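Local coordinates for protein endo-beta-mannanase (Opitutaceae bacterium TAV5, PDB 7BOB) that acts as an exo-beta-1,4-mannosidase of glycosyl hydrolase family 5, probably releasing mannose units from the ends of beta-mannan chains in the termite hindgut, at residues A[37-42]-A[81-86]; A[169-174]-A[204-209]; A[469-474]-A[578-583]; A[488-493]-A[521-526]. All coordinates share one frame; numbering follows the deposited sequence.

Contact 1 of 4, residues A[37-42]-A[81-86]; sequences WPEDEI and LLRLLD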
loop_
_atom_site.group_PDB
_atom_site.type_symbol
_atom_site.label_atom_id
_atom_site.label_comp_id
_atom_site.label_asym_id
_atom_site.label_seq_id
_atom_site.Cartn_x
_atom_site.Cartn_y
_atom_site.Cartn_z
ATOM N N TRP A 37 -1.994 2.203 44.013
ATOM C CA TRP A 37 -2.735 1.360 44.952
ATOM C C TRP A 37 -3.643 2.138 45.906
ATOM O O TRP A 37 -3.315 2.278 47.089
ATOM C CB TRP A 37 -1.767 0.493 45.760
ATOM C CG TRP A 37 -2.442 -0.744 46.332
ATOM C CD1 TRP A 37 -2.570 -1.077 47.652
ATOM C CD2 TRP A 37 -3.093 -1.792 45.590
ATOM N NE1 TRP A 37 -3.244 -2.275 47.776
ATOM C CE2 TRP A 37 -3.564 -2.735 46.523
ATOM C CE3 TRP A 37 -3.291 -2.037 44.230
ATOM C CZ2 TRP A 37 -4.246 -3.891 46.136
ATOM C CZ3 TRP A 37 -3.965 -3.184 43.844
ATOM C CH2 TRP A 37 -4.436 -4.092 44.787
ATOM N N PRO A 38 -4.777 2.672 45.434
ATOM C CA PRO A 38 -5.749 3.286 46.356
ATOM C C PRO A 38 -6.674 2.203 46.907
ATOM O O PRO A 38 -7.774 1.930 46.393
ATOM C CB PRO A 38 -6.478 4.285 45.455
ATOM C CG PRO A 38 -6.493 3.596 44.097
ATOM C CD PRO A 38 -5.218 2.761 44.027
ATOM N N GLU A 39 -6.210 1.552 47.978
ATOM C CA GLU A 39 -6.823 0.290 48.379
ATOM C C GLU A 39 -8.248 0.478 48.883
ATOM O O GLU A 39 -9.125 -0.334 48.564
ATOM C CB GLU A 39 -5.974 -0.415 49.419
ATOM C CG GLU A 39 -6.436 -1.849 49.646
ATOM C CD GLU A 39 -5.564 -2.602 50.640
ATOM O OE1 GLU A 39 -4.521 -3.153 50.225
ATOM O OE2 GLU A 39 -5.931 -2.651 51.833
ATOM N N ASP A 40 -8.522 1.535 49.655
ATOM C CA ASP A 40 -9.907 1.748 50.081
ATOM C C ASP A 40 -10.811 1.946 48.873
ATOM O O ASP A 40 -11.917 1.392 48.817
ATOM C CB ASP A 40 -10.015 2.948 51.017
ATOM C CG ASP A 40 -9.465 2.660 52.408
ATOM O OD1 ASP A 40 -9.142 1.479 52.706
ATOM O OD2 ASP A 40 -9.356 3.626 53.202
ATOM N N GLU A 41 -10.344 2.724 47.888
ATOM C CA GLU A 41 -11.113 2.928 46.666
ATOM C C GLU A 41 -11.390 1.598 45.970
ATOM O O GLU A 41 -12.534 1.304 45.613
ATOM C CB GLU A 41 -10.369 3.899 45.745
ATOM C CG GLU A 41 -11.043 4.124 44.375
ATOM C CD GLU A 41 -10.321 5.165 43.516
ATOM O OE1 GLU A 41 -9.231 5.637 43.931
ATOM O OE2 GLU A 41 -10.852 5.509 42.424
ATOM N N ILE A 42 -10.355 0.766 45.796
ATOM C CA ILE A 42 -10.529 -0.532 45.136
ATOM C C ILE A 42 -11.571 -1.384 45.870
ATOM O O ILE A 42 -12.525 -1.900 45.266
ATOM C CB ILE A 42 -9.177 -1.258 45.043
ATOM C CG1 ILE A 42 -8.208 -0.490 44.134
ATOM C CG2 ILE A 42 -9.359 -2.686 44.577
ATOM C CD1 ILE A 42 -6.724 -0.898 44.288
ATOM N N LEU A 81 -1.186 -7.863 44.623
ATOM C CA LEU A 81 -1.945 -8.895 43.919
ATOM C C LEU A 81 -2.656 -9.812 44.910
ATOM O O LEU A 81 -3.866 -10.063 44.792
ATOM C CB LEU A 81 -1.031 -9.704 42.988
ATOM C CG LEU A 81 -1.665 -10.804 42.110
ATOM C CD1 LEU A 81 -2.933 -10.337 41.406
ATOM C CD2 LEU A 81 -0.671 -11.362 41.082
ATOM N N LEU A 82 -1.926 -10.307 45.918
ATOM C CA LEU A 82 -2.560 -11.230 46.848
ATOM C C LEU A 82 -3.675 -10.531 47.629
ATOM O O LEU A 82 -4.726 -11.134 47.875
ATOM C CB LEU A 82 -1.523 -11.868 47.790
ATOM C CG LEU A 82 -2.141 -12.947 48.727
ATOM C CD1 LEU A 82 -1.255 -14.204 48.886
ATOM C CD2 LEU A 82 -2.560 -12.416 50.116
ATOM N N ARG A 83 -3.488 -9.257 47.991
ATOM C CA ARG A 83 -4.542 -8.546 48.718
ATOM C C ARG A 83 -5.798 -8.401 47.860
ATOM O O ARG A 83 -6.918 -8.535 48.365
ATOM C CB ARG A 83 -4.027 -7.180 49.197
ATOM C CG ARG A 83 -2.812 -7.271 50.205
ATOM C CD ARG A 83 -2.496 -5.940 50.918
ATOM N NE ARG A 83 -3.640 -5.543 51.732
ATOM C CZ ARG A 83 -3.574 -4.864 52.879
ATOM N NH1 ARG A 83 -2.398 -4.478 53.375
ATOM N NH2 ARG A 83 -4.698 -4.569 53.531
ATOM N N LEU A 84 -5.626 -8.153 46.548
ATOM C CA LEU A 84 -6.772 -8.066 45.648
ATOM C C LEU A 84 -7.484 -9.407 45.538
ATOM O O LEU A 84 -8.703 -9.472 45.695
ATOM C CB LEU A 84 -6.330 -7.574 44.263
ATOM C CG LEU A 84 -7.383 -7.225 43.211
ATOM C CD1 LEU A 84 -8.383 -6.218 43.746
ATOM C CD2 LEU A 84 -6.684 -6.666 41.954
ATOM N N LEU A 85 -6.740 -10.486 45.251
ATOM C CA LEU A 85 -7.352 -11.808 45.126
ATOM C C LEU A 85 -8.159 -12.148 46.361
ATOM O O LEU A 85 -9.293 -12.645 46.269
ATOM C CB LEU A 85 -6.276 -12.865 44.905
ATOM C CG LEU A 85 -5.513 -12.715 43.589
ATOM C CD1 LEU A 85 -4.241 -13.550 43.582
ATOM C CD2 LEU A 85 -6.440 -13.097 42.414
ATOM N N ASP A 86 -7.588 -11.852 47.528
ATOM C CA ASP A 86 -8.264 -12.085 48.799
ATOM C C ASP A 86 -9.532 -11.249 48.914
ATOM O O ASP A 86 -10.611 -11.766 49.226
ATOM C CB ASP A 86 -7.283 -11.756 49.920
ATOM C CG ASP A 86 -7.615 -12.438 51.198
ATOM O OD1 ASP A 86 -7.253 -13.629 51.336
ATOM O OD2 ASP A 86 -8.223 -11.769 52.064
#
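On the outside of the eight-stranded parallel beta/alpha barrel, the start of helix 39-51 meets helix 75-89, the outer helix that follows the next barrel strand. Pro38 holds the N-cap position, a place where a residue lacking an N-H costs no helical bond, and its O receives Ile42 N at 2.9 Å. Trp37, which has positive phi just ahead of the helix, points its CB toward the second helix, CG anti to the backbone N. Trp37 NE1 donates to Glu39 OE1 at 2.9 Å, fairly straight (156°), using the anti lone pair of that oxygen. This bond helps to orient the carboxylate, and Glu39 OE2 forms a salt bridge to Arg83 NH2 at 2.8 Å, coming over one face of the guanidinium with planes 54° apart. Charged chains suit this outer part, where Arg83 is exposed and Glu39 partly so. Beneath them the contact turns apolar: the edge of the Trp37 ring, at CH2, meets Leu84 CB at 4.0 Å, and Leu84 CD1 meets Ile42 CG2 at 3.8 Å, while Ile42 CD1 covers one indole face. Deeper still, Leu84 rests on Phe59 of barrel strand 56-62 and on Trp34 of helix 33-36.

Contact 2 of 4, residues A[169-174]-A[204-209]; sequences AQVHEW and TGWRLG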
loop_
_atom_site.group_PDB
_atom_site.type_symbol
_atom_site.label_atom_id
_atom_site.label_comp_id
_atom_site.label_asym_id
_atom_site.label_seq_id
_atom_site.Cartn_x
_atom_site.Cartn_y
_atom_site.Cartn_z
ATOM N N ALA A 169 2.875 -19.128 12.495
ATOM C CA ALA A 169 3.549 -20.232 13.168
ATOM C C ALA A 169 4.192 -19.775 14.478
ATOM O O ALA A 169 4.157 -20.502 15.485
ATOM C CB ALA A 169 4.604 -20.849 12.241
ATOM N N GLN A 170 4.775 -18.567 14.485
ATOM C CA GLN A 170 5.430 -18.064 15.688
ATOM C C GLN A 170 4.420 -17.666 16.765
ATOM O O GLN A 170 4.689 -17.835 17.964
ATOM C CB GLN A 170 6.331 -16.877 15.338
ATOM C CG GLN A 170 7.687 -17.267 14.762
ATOM C CD GLN A 170 8.370 -16.103 14.091
ATOM O OE1 GLN A 170 7.714 -15.202 13.566
ATOM N NE2 GLN A 170 9.694 -16.124 14.077
ATOM N N VAL A 171 3.280 -17.091 16.365
ATOM C CA VAL A 171 2.224 -16.790 17.327
ATOM C C VAL A 171 1.664 -18.075 17.913
ATOM O O VAL A 171 1.423 -18.171 19.124
ATOM C CB VAL A 171 1.108 -15.953 16.673
ATOM C CG1 VAL A 171 -0.141 -15.898 17.584
ATOM C CG2 VAL A 171 1.613 -14.552 16.311
ATOM N N HIS A 172 1.437 -19.079 17.061
ATOM C CA HIS A 172 0.972 -20.377 17.536
ATOM C C HIS A 172 1.931 -20.951 18.569
ATOM O O HIS A 172 1.497 -21.465 19.613
ATOM C CB HIS A 172 0.807 -21.325 16.347
ATOM C CG HIS A 172 0.325 -22.698 16.701
ATOM N ND1 HIS A 172 -0.921 -23.164 16.338
ATOM C CD2 HIS A 172 0.938 -23.723 17.338
ATOM C CE1 HIS A 172 -1.063 -24.410 16.753
ATOM N NE2 HIS A 172 0.051 -24.773 17.365
ATOM N N GLU A 173 3.247 -20.835 18.308
ATOM C CA GLU A 173 4.238 -21.384 19.222
ATOM C C GLU A 173 4.273 -20.604 20.529
ATOM O O GLU A 173 4.388 -21.198 21.606
ATOM C CB GLU A 173 5.619 -21.402 18.551
ATOM C CG GLU A 173 6.793 -21.798 19.455
ATOM C CD GLU A 173 6.686 -23.236 19.996
ATOM O OE1 GLU A 173 5.855 -24.027 19.505
ATOM O OE2 GLU A 173 7.437 -23.586 20.923
ATOM N N TRP A 174 4.184 -19.274 20.460
ATOM C CA TRP A 174 4.197 -18.468 21.676
ATOM C C TRP A 174 3.023 -18.824 22.570
ATOM O O TRP A 174 3.157 -18.888 23.806
ATOM C CB TRP A 174 4.146 -16.993 21.308
ATOM C CG TRP A 174 4.197 -16.059 22.461
ATOM C CD1 TRP A 174 5.320 -15.509 23.020
ATOM C CD2 TRP A 174 3.083 -15.518 23.176
ATOM N NE1 TRP A 174 4.967 -14.668 24.044
ATOM C CE2 TRP A 174 3.601 -14.657 24.165
ATOM C CE3 TRP A 174 1.699 -15.678 23.080
ATOM C CZ2 TRP A 174 2.783 -13.962 25.055
ATOM C CZ3 TRP A 174 0.885 -14.984 23.964
ATOM C CH2 TRP A 174 1.428 -14.135 24.934
ATOM N N THR A 204 -4.298 -11.985 12.194
ATOM C CA THR A 204 -3.281 -11.553 13.137
ATOM C C THR A 204 -2.427 -12.708 13.611
ATOM O O THR A 204 -1.531 -12.492 14.417
ATOM C CB THR A 204 -3.942 -10.911 14.353
ATOM O OG1 THR A 204 -4.672 -11.936 15.059
ATOM C CG2 THR A 204 -4.909 -9.806 13.920
ATOM N N GLY A 205 -2.704 -13.931 13.146
ATOM C CA GLY A 205 -2.158 -15.130 13.736
ATOM C C GLY A 205 -2.977 -15.679 14.888
ATOM O O GLY A 205 -2.685 -16.786 15.365
ATOM N N TRP A 206 -4.003 -14.950 15.346
ATOM C CA TRP A 206 -4.904 -15.431 16.398
ATOM C C TRP A 206 -6.173 -15.912 15.697
ATOM O O TRP A 206 -7.067 -15.119 15.381
ATOM C CB TRP A 206 -5.157 -14.341 17.432
ATOM C CG TRP A 206 -3.929 -14.092 18.296
ATOM C CD1 TRP A 206 -2.914 -13.197 18.056
ATOM C CD2 TRP A 206 -3.582 -14.769 19.516
ATOM N NE1 TRP A 206 -1.963 -13.274 19.053
ATOM C CE2 TRP A 206 -2.349 -14.228 19.960
ATOM C CE3 TRP A 206 -4.192 -15.780 20.276
ATOM C CZ2 TRP A 206 -1.719 -14.660 21.133
ATOM C CZ3 TRP A 206 -3.565 -16.210 21.430
ATOM C CH2 TRP A 206 -2.341 -15.645 21.856
ATOM N N ARG A 207 -6.240 -17.214 15.433
ATOM C CA ARG A 207 -7.156 -17.756 14.441
ATOM C C ARG A 207 -8.189 -18.679 15.059
ATOM O O ARG A 207 -7.924 -19.383 16.042
ATOM C CB ARG A 207 -6.399 -18.529 13.378
ATOM C CG ARG A 207 -5.466 -17.659 12.553
ATOM C CD ARG A 207 -4.478 -18.517 11.797
ATOM N NE ARG A 207 -3.804 -17.764 10.746
ATOM C CZ ARG A 207 -2.938 -18.296 9.891
ATOM N NH1 ARG A 207 -2.640 -19.591 9.976
ATOM N NH2 ARG A 207 -2.382 -17.538 8.942
ATOM N N LEU A 208 -9.373 -18.660 14.453
ATOM C CA LEU A 208 -10.406 -19.661 14.678
ATOM C C LEU A 208 -10.209 -20.752 13.638
ATOM O O LEU A 208 -10.465 -20.530 12.457
ATOM C CB LEU A 208 -11.801 -19.054 14.530
ATOM C CG LEU A 208 -12.115 -17.799 15.341
ATOM C CD1 LEU A 208 -13.471 -17.246 14.946
ATOM C CD2 LEU A 208 -12.091 -18.136 16.825
ATOM N N GLY A 209 -9.746 -21.921 14.055
ATOM C CA GLY A 209 -9.774 -23.031 13.125
ATOM C C GLY A 209 -8.444 -23.677 12.811
ATOM O O GLY A 209 -7.667 -23.185 11.971
#
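Arg207 O is the best-held polar atom here, gripped by two side-chain N-H donors, Asn228 ND2 and Gln231 NE2. Thr204 OG1 has a single bond, from Trp206 N at 3.1 Å and 154°, closing an ST turn. Threonine suits the place: its OG1, set between the backbone N and the carbonyl carbon (chi1 67°), reaches the amide two residues on. The turn sets Trp206 against helix 168-183. Val171, with CG1 anti to its backbone N, lays that methyl over the pyrrole half of the indole in a CH-pi contact, 3.7 Å from the five-membered ring centroid. The same CG1 of Val171 touches Gly205 O at 3.5 Å. Gly205 has positive phi, and a beta carbon on it would crowd both Val171 CG2 and the carbonyl O of Thr204, so a glycine fits. One helical turn on, Trp174 brings CZ3 to the benzo edge of Trp206, 3.9 Å from CZ2; Phe100 and Phe121 meet the Trp174 ring edge-to-face. The contact seats this loop, which follows the fifth barrel strand, on the preceding outer helix. No hydrogen bond crosses between the segments, and the buried Trp206 NE1 has no partner, so the contact probably rests on dispersion and close fit.

Contact 3 of 4, residues A[469-474]-A[578-583]; sequences QLLWHA and AWYAAL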
loop_
_atom_site.group_PDB
_atom_site.type_symbol
_atom_site.label_atom_id
_atom_site.label_comp_id
_atom_site.label_asym_id
_atom_site.label_seq_id
_atom_site.Cartn_x
_atom_site.Cartn_y
_atom_site.Cartn_z
ATOM N N GLN A 469 -30.329 -27.437 0.389
ATOM C CA GLN A 469 -30.598 -26.298 -0.485
ATOM C C GLN A 469 -29.414 -25.331 -0.408
ATOM O O GLN A 469 -29.148 -24.757 0.656
ATOM C CB GLN A 469 -31.885 -25.592 -0.066
ATOM C CG GLN A 469 -33.025 -26.527 0.278
ATOM C CD GLN A 469 -33.439 -27.332 -0.921
ATOM O OE1 GLN A 469 -33.941 -26.778 -1.896
ATOM N NE2 GLN A 469 -33.202 -28.642 -0.873
ATOM N N LEU A 470 -28.713 -25.149 -1.526
ATOM C CA LEU A 470 -27.514 -24.311 -1.597
ATOM C C LEU A 470 -27.808 -23.045 -2.394
ATOM O O LEU A 470 -28.184 -23.115 -3.575
ATOM C CB LEU A 470 -26.351 -25.077 -2.231
ATOM C CG LEU A 470 -24.978 -24.408 -2.337
ATOM C CD1 LEU A 470 -24.349 -24.213 -0.945
ATOM C CD2 LEU A 470 -24.072 -25.252 -3.216
ATOM N N LEU A 471 -27.636 -21.890 -1.753
ATOM C CA LEU A 471 -27.640 -20.603 -2.442
ATOM C C LEU A 471 -26.186 -20.155 -2.592
ATOM O O LEU A 471 -25.527 -19.813 -1.601
ATOM C CB LEU A 471 -28.466 -19.570 -1.684
ATOM C CG LEU A 471 -28.452 -18.160 -2.275
ATOM C CD1 LEU A 471 -28.803 -18.159 -3.786
ATOM C CD2 LEU A 471 -29.431 -17.296 -1.508
ATOM N N TRP A 472 -25.681 -20.171 -3.826
ATOM C CA TRP A 472 -24.253 -19.988 -4.104
ATOM C C TRP A 472 -24.044 -18.634 -4.772
ATOM O O TRP A 472 -24.245 -18.490 -5.984
ATOM C CB TRP A 472 -23.732 -21.117 -4.984
ATOM C CG TRP A 472 -22.244 -21.283 -4.944
ATOM C CD1 TRP A 472 -21.322 -20.361 -4.539
ATOM C CD2 TRP A 472 -21.505 -22.445 -5.341
ATOM N NE1 TRP A 472 -20.059 -20.884 -4.648
ATOM C CE2 TRP A 472 -20.142 -22.165 -5.125
ATOM C CE3 TRP A 472 -21.867 -23.697 -5.860
ATOM C CZ2 TRP A 472 -19.139 -23.085 -5.403
ATOM C CZ3 TRP A 472 -20.868 -24.616 -6.130
ATOM C CH2 TRP A 472 -19.520 -24.306 -5.901
ATOM N N HIS A 473 -23.622 -17.641 -3.999
ATOM C CA HIS A 473 -23.339 -16.343 -4.599
ATOM C C HIS A 473 -21.921 -16.352 -5.158
ATOM O O HIS A 473 -20.952 -16.520 -4.404
ATOM C CB HIS A 473 -23.540 -15.216 -3.592
ATOM C CG HIS A 473 -24.978 -14.854 -3.393
ATOM N ND1 HIS A 473 -25.415 -14.064 -2.352
ATOM C CD2 HIS A 473 -26.085 -15.190 -4.101
ATOM C CE1 HIS A 473 -26.728 -13.917 -2.437
ATOM N NE2 HIS A 473 -27.160 -14.596 -3.485
ATOM N N ALA A 474 -21.816 -16.212 -6.484
ATOM C CA ALA A 474 -20.591 -16.023 -7.253
ATOM C C ALA A 474 -19.648 -17.212 -7.126
ATOM O O ALA A 474 -18.602 -17.096 -6.478
ATOM C CB ALA A 474 -19.879 -14.742 -6.810
ATOM N N ALA A 578 -34.662 -8.371 0.500
ATOM C CA ALA A 578 -35.637 -9.107 -0.301
ATOM C C ALA A 578 -34.963 -10.018 -1.325
ATOM O O ALA A 578 -35.536 -11.045 -1.706
ATOM C CB ALA A 578 -36.578 -8.125 -1.004
ATOM N N TRP A 579 -33.745 -9.671 -1.761
ATOM C CA TRP A 579 -33.008 -10.520 -2.696
ATOM C C TRP A 579 -32.827 -11.933 -2.150
ATOM O O TRP A 579 -33.076 -12.919 -2.859
ATOM C CB TRP A 579 -31.638 -9.912 -3.013
ATOM C CG TRP A 579 -30.799 -10.836 -3.845
ATOM C CD1 TRP A 579 -29.917 -11.775 -3.393
ATOM C CD2 TRP A 579 -30.794 -10.938 -5.286
ATOM N NE1 TRP A 579 -29.347 -12.440 -4.460
ATOM C CE2 TRP A 579 -29.875 -11.949 -5.629
ATOM C CE3 TRP A 579 -31.490 -10.279 -6.308
ATOM C CZ2 TRP A 579 -29.620 -12.308 -6.951
ATOM C CZ3 TRP A 579 -31.237 -10.635 -7.625
ATOM C CH2 TRP A 579 -30.315 -11.643 -7.932
ATOM N N TYR A 580 -32.347 -12.058 -0.899
ATOM C CA TYR A 580 -32.118 -13.394 -0.346
ATOM C C TYR A 580 -33.420 -14.177 -0.237
ATOM O O TYR A 580 -33.451 -15.388 -0.505
ATOM C CB TYR A 580 -31.447 -13.311 1.027
ATOM C CG TYR A 580 -30.038 -12.803 0.978
ATOM C CD1 TYR A 580 -28.968 -13.678 0.783
ATOM C CD2 TYR A 580 -29.774 -11.455 1.108
ATOM C CE1 TYR A 580 -27.677 -13.219 0.713
ATOM C CE2 TYR A 580 -28.492 -10.985 1.044
ATOM C CZ TYR A 580 -27.450 -11.872 0.851
ATOM O OH TYR A 580 -26.183 -11.384 0.792
ATOM N N ALA A 581 -34.500 -13.511 0.183
ATOM C CA ALA A 581 -35.779 -14.204 0.339
ATOM C C ALA A 581 -36.242 -14.803 -0.987
ATOM O O ALA A 581 -36.618 -15.978 -1.052
ATOM C CB ALA A 581 -36.835 -13.253 0.906
ATOM N N ALA A 582 -36.170 -14.023 -2.068
ATOM C CA ALA A 582 -36.630 -14.518 -3.365
ATOM C C ALA A 582 -35.846 -15.749 -3.818
ATOM O O ALA A 582 -36.415 -16.679 -4.406
ATOM C CB ALA A 582 -36.532 -13.412 -4.409
ATOM N N LEU A 583 -34.544 -15.787 -3.539
ATOM C CA LEU A 583 -33.704 -16.839 -4.092
ATOM C C LEU A 583 -33.587 -18.061 -3.202
ATOM O O LEU A 583 -33.144 -19.115 -3.676
ATOM C CB LEU A 583 -32.305 -16.299 -4.367
ATOM C CG LEU A 583 -32.228 -15.331 -5.548
ATOM C CD1 LEU A 583 -30.840 -15.391 -6.048
ATOM C CD2 LEU A 583 -33.196 -15.723 -6.634
#
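His473 of strand 469-473 forms an aromatic cluster with Trp579 and Tyr580 of helix 569-583. His473 CE1 lies 3.4 Å from Tyr580 CE1, the rings inclined at 50°, while its tip meets that of the Trp579 indole, His473 NE2 being 3.2 Å from Trp579 NE1. Two residues back on the same strand face, Leu471 sets CD1 against Leu583 CB at 4.0 Å, an apolar branched chain packing beside the cluster. Leu583 CG in turn covers one face of the Trp579 indole. In the second shell, Glu559 OE2 hydrogen-bonds both His473 ND1 and Tyr580 OH, tying strand and helix through one carboxylate oxygen and probably favouring a proton on ND1. An alanine here in place of His473 would probably loosen the helix from the strand, since the bond to Glu559 and the ring contacts would go. Tyr510 and Phe512 meet Trp579 edge-to-face. Strand 469-473 runs between strands 444-448 and 549-554 of the mixed sheet, and helix 569-583 packs across it, with Tyr580 also touching helix 406-422.

Contact 4 of 4, residues A[488-493]-A[521-526]; sequences VGAEIA and VRIEPR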
loop_
_atom_site.group_PDB
_atom_site.type_symbol
_atom_site.label_atom_id
_atom_site.label_comp_id
_atom_site.label_asym_id
_atom_site.label_seq_id
_atom_site.Cartn_x
_atom_site.Cartn_y
_atom_site.Cartn_z
ATOM N N VAL A 488 -22.901 -26.827 -10.108
ATOM C CA VAL A 488 -23.682 -25.669 -10.527
ATOM C C VAL A 488 -24.671 -26.061 -11.627
ATOM O O VAL A 488 -25.798 -25.554 -11.674
ATOM C CB VAL A 488 -22.741 -24.539 -10.981
ATOM C CG1 VAL A 488 -23.512 -23.487 -11.803
ATOM C CG2 VAL A 488 -22.058 -23.914 -9.782
ATOM N N GLY A 489 -24.268 -26.973 -12.512
ATOM C CA GLY A 489 -25.082 -27.361 -13.643
ATOM C C GLY A 489 -24.822 -26.590 -14.923
ATOM O O GLY A 489 -25.746 -26.413 -15.722
ATOM N N ALA A 490 -23.589 -26.136 -15.150
ATOM C CA ALA A 490 -23.245 -25.278 -16.272
ATOM C C ALA A 490 -21.728 -25.268 -16.421
ATOM O O ALA A 490 -21.007 -25.486 -15.449
ATOM C CB ALA A 490 -23.778 -23.858 -16.067
ATOM N N GLU A 491 -21.265 -25.064 -17.648
ATOM C CA GLU A 491 -19.855 -24.945 -17.987
ATOM C C GLU A 491 -19.546 -23.515 -18.409
ATOM O O GLU A 491 -20.425 -22.790 -18.892
ATOM C CB GLU A 491 -19.480 -25.891 -19.131
ATOM C CG GLU A 491 -19.212 -27.304 -18.711
ATOM C CD GLU A 491 -19.384 -28.281 -19.852
ATOM O OE1 GLU A 491 -19.344 -27.851 -21.022
ATOM O OE2 GLU A 491 -19.574 -29.483 -19.577
ATOM N N ILE A 492 -18.282 -23.123 -18.245
ATOM C CA ILE A 492 -17.819 -21.823 -18.722
ATOM C C ILE A 492 -17.529 -21.935 -20.212
ATOM O O ILE A 492 -16.660 -22.713 -20.630
ATOM C CB ILE A 492 -16.571 -21.344 -17.967
ATOM C CG1 ILE A 492 -16.837 -21.205 -16.461
ATOM C CG2 ILE A 492 -16.119 -20.009 -18.518
ATOM C CD1 ILE A 492 -15.568 -20.795 -15.652
ATOM N N ALA A 493 -18.249 -21.151 -21.015
ATOM C CA ALA A 493 -17.978 -21.113 -22.446
ATOM C C ALA A 493 -16.894 -20.108 -22.789
ATOM O O ALA A 493 -16.066 -20.364 -23.669
ATOM C CB ALA A 493 -19.250 -20.784 -23.224
ATOM N N VAL A 521 -18.210 -14.378 -16.462
ATOM C CA VAL A 521 -18.132 -15.538 -17.339
ATOM C C VAL A 521 -19.429 -15.670 -18.110
ATOM O O VAL A 521 -20.502 -15.281 -17.641
ATOM C CB VAL A 521 -17.848 -16.856 -16.588
ATOM C CG1 VAL A 521 -16.400 -16.896 -16.119
ATOM C CG2 VAL A 521 -18.841 -17.038 -15.446
ATOM N N ARG A 522 -19.309 -16.229 -19.309
ATOM C CA ARG A 522 -20.444 -16.672 -20.105
ATOM C C ARG A 522 -20.586 -18.183 -19.932
ATOM O O ARG A 522 -19.641 -18.939 -20.195
ATOM C CB ARG A 522 -20.240 -16.306 -21.571
ATOM C CG ARG A 522 -21.487 -16.451 -22.396
ATOM C CD ARG A 522 -21.197 -17.045 -23.763
ATOM N NE ARG A 522 -20.687 -16.054 -24.700
ATOM C CZ ARG A 522 -21.084 -15.959 -25.970
ATOM N NH1 ARG A 522 -21.998 -16.795 -26.448
ATOM N NH2 ARG A 522 -20.571 -15.027 -26.765
ATOM N N ILE A 523 -21.749 -18.627 -19.487
ATOM C CA ILE A 523 -21.924 -20.040 -19.197
ATOM C C ILE A 523 -22.776 -20.697 -20.276
ATOM O O ILE A 523 -23.507 -20.046 -21.022
ATOM C CB ILE A 523 -22.526 -20.267 -17.802
ATOM C CG1 ILE A 523 -23.844 -19.505 -17.654
ATOM C CG2 ILE A 523 -21.492 -19.836 -16.717
ATOM C CD1 ILE A 523 -25.082 -20.315 -17.989
ATOM N N GLU A 524 -22.658 -22.020 -20.351
ATOM C CA GLU A 524 -23.543 -22.867 -21.136
ATOM C C GLU A 524 -24.236 -23.843 -20.193
ATOM O O GLU A 524 -23.546 -24.576 -19.463
ATOM C CB GLU A 524 -22.765 -23.623 -22.211
ATOM C CG GLU A 524 -23.628 -24.269 -23.272
ATOM C CD GLU A 524 -24.244 -23.246 -24.199
ATOM O OE1 GLU A 524 -23.527 -22.292 -24.614
ATOM O OE2 GLU A 524 -25.452 -23.399 -24.498
ATOM N N PRO A 525 -25.569 -23.881 -20.146
ATOM C CA PRO A 525 -26.248 -24.816 -19.234
ATOM C C PRO A 525 -25.951 -26.277 -19.560
ATOM O O PRO A 525 -25.913 -26.682 -20.717
ATOM C CB PRO A 525 -27.726 -24.474 -19.434
ATOM C CG PRO A 525 -27.704 -22.999 -19.766
ATOM C CD PRO A 525 -26.486 -22.843 -20.651
ATOM N N ARG A 526 -25.684 -27.061 -18.516
ATOM C CA ARG A 526 -25.427 -28.497 -18.647
ATOM C C ARG A 526 -26.153 -29.187 -17.492
ATOM O O ARG A 526 -25.560 -29.835 -16.628
ATOM C CB ARG A 526 -23.934 -28.836 -18.656
ATOM C CG ARG A 526 -23.162 -28.347 -19.908
ATOM C CD ARG A 526 -23.420 -29.215 -21.161
ATOM N NE ARG A 526 -23.403 -28.454 -22.424
ATOM C CZ ARG A 526 -22.325 -28.281 -23.196
ATOM N NH1 ARG A 526 -21.162 -28.807 -22.827
ATOM N NH2 ARG A 526 -22.401 -27.582 -24.339
#
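An antiparallel two-stranded sheet, formed by strands 490-496 and 520-525, joins these segments. Its tight part is backbone: in the hydrogen-bonded pair, Glu491 N gives to Glu524 O at 3.0 Å and Glu524 N to Glu491 O at 2.8 Å, both in the carbonyl planes, and Ala493 N adds a bond to Arg522 O at 2.7 Å. Small Ala490 sits beside Ile523, CB to CB 4.2 Å, and both press on Leu542 of strand 539-546. The other side is looser and charged, and partly met by a second subunit. There Glu491, extended beyond CG, forms a salt bridge from OE1 to Arg526 NH1 at 2.7 Å, with the carboxylate and guanidinium planes nearly perpendicular. OE1 also has a weak bond from Ala290 N of the second subunit. An alanine at Glu491 would probably leave Arg526 NH1 without this carboxylate partner and weaken the link to the second subunit. At the strand end, Arg526 N donates to Gly489 O at 2.9 Å, approaching from 41° above the carbonyl plane.

Contacts 1 and 2 belong to the catalytic barrel, contacts 3 and 4 to the C-terminal region with its mixed sheet. Contacts 2 and 3 are buried and rely on aromatic rings, yet contact 3 has a carboxylate bridging its two sides, whereas no hydrogen bond spans contact 2. Contacts 1 and 4 are only partly buried, and each adds a glutamate-arginine salt bridge to an apolar underside; contact 4 alone is backbone-paired and alone meets another subunit, consistent with a role in the homotrimer. Contacts 3 and 4 adjoin, Trp472 CZ3 touching Val488 CG2 at 3.9 Å, and 4 is nested within the chain closed by 3. Contact 1 lies far off, its centre about 69 Å from that of contact 4.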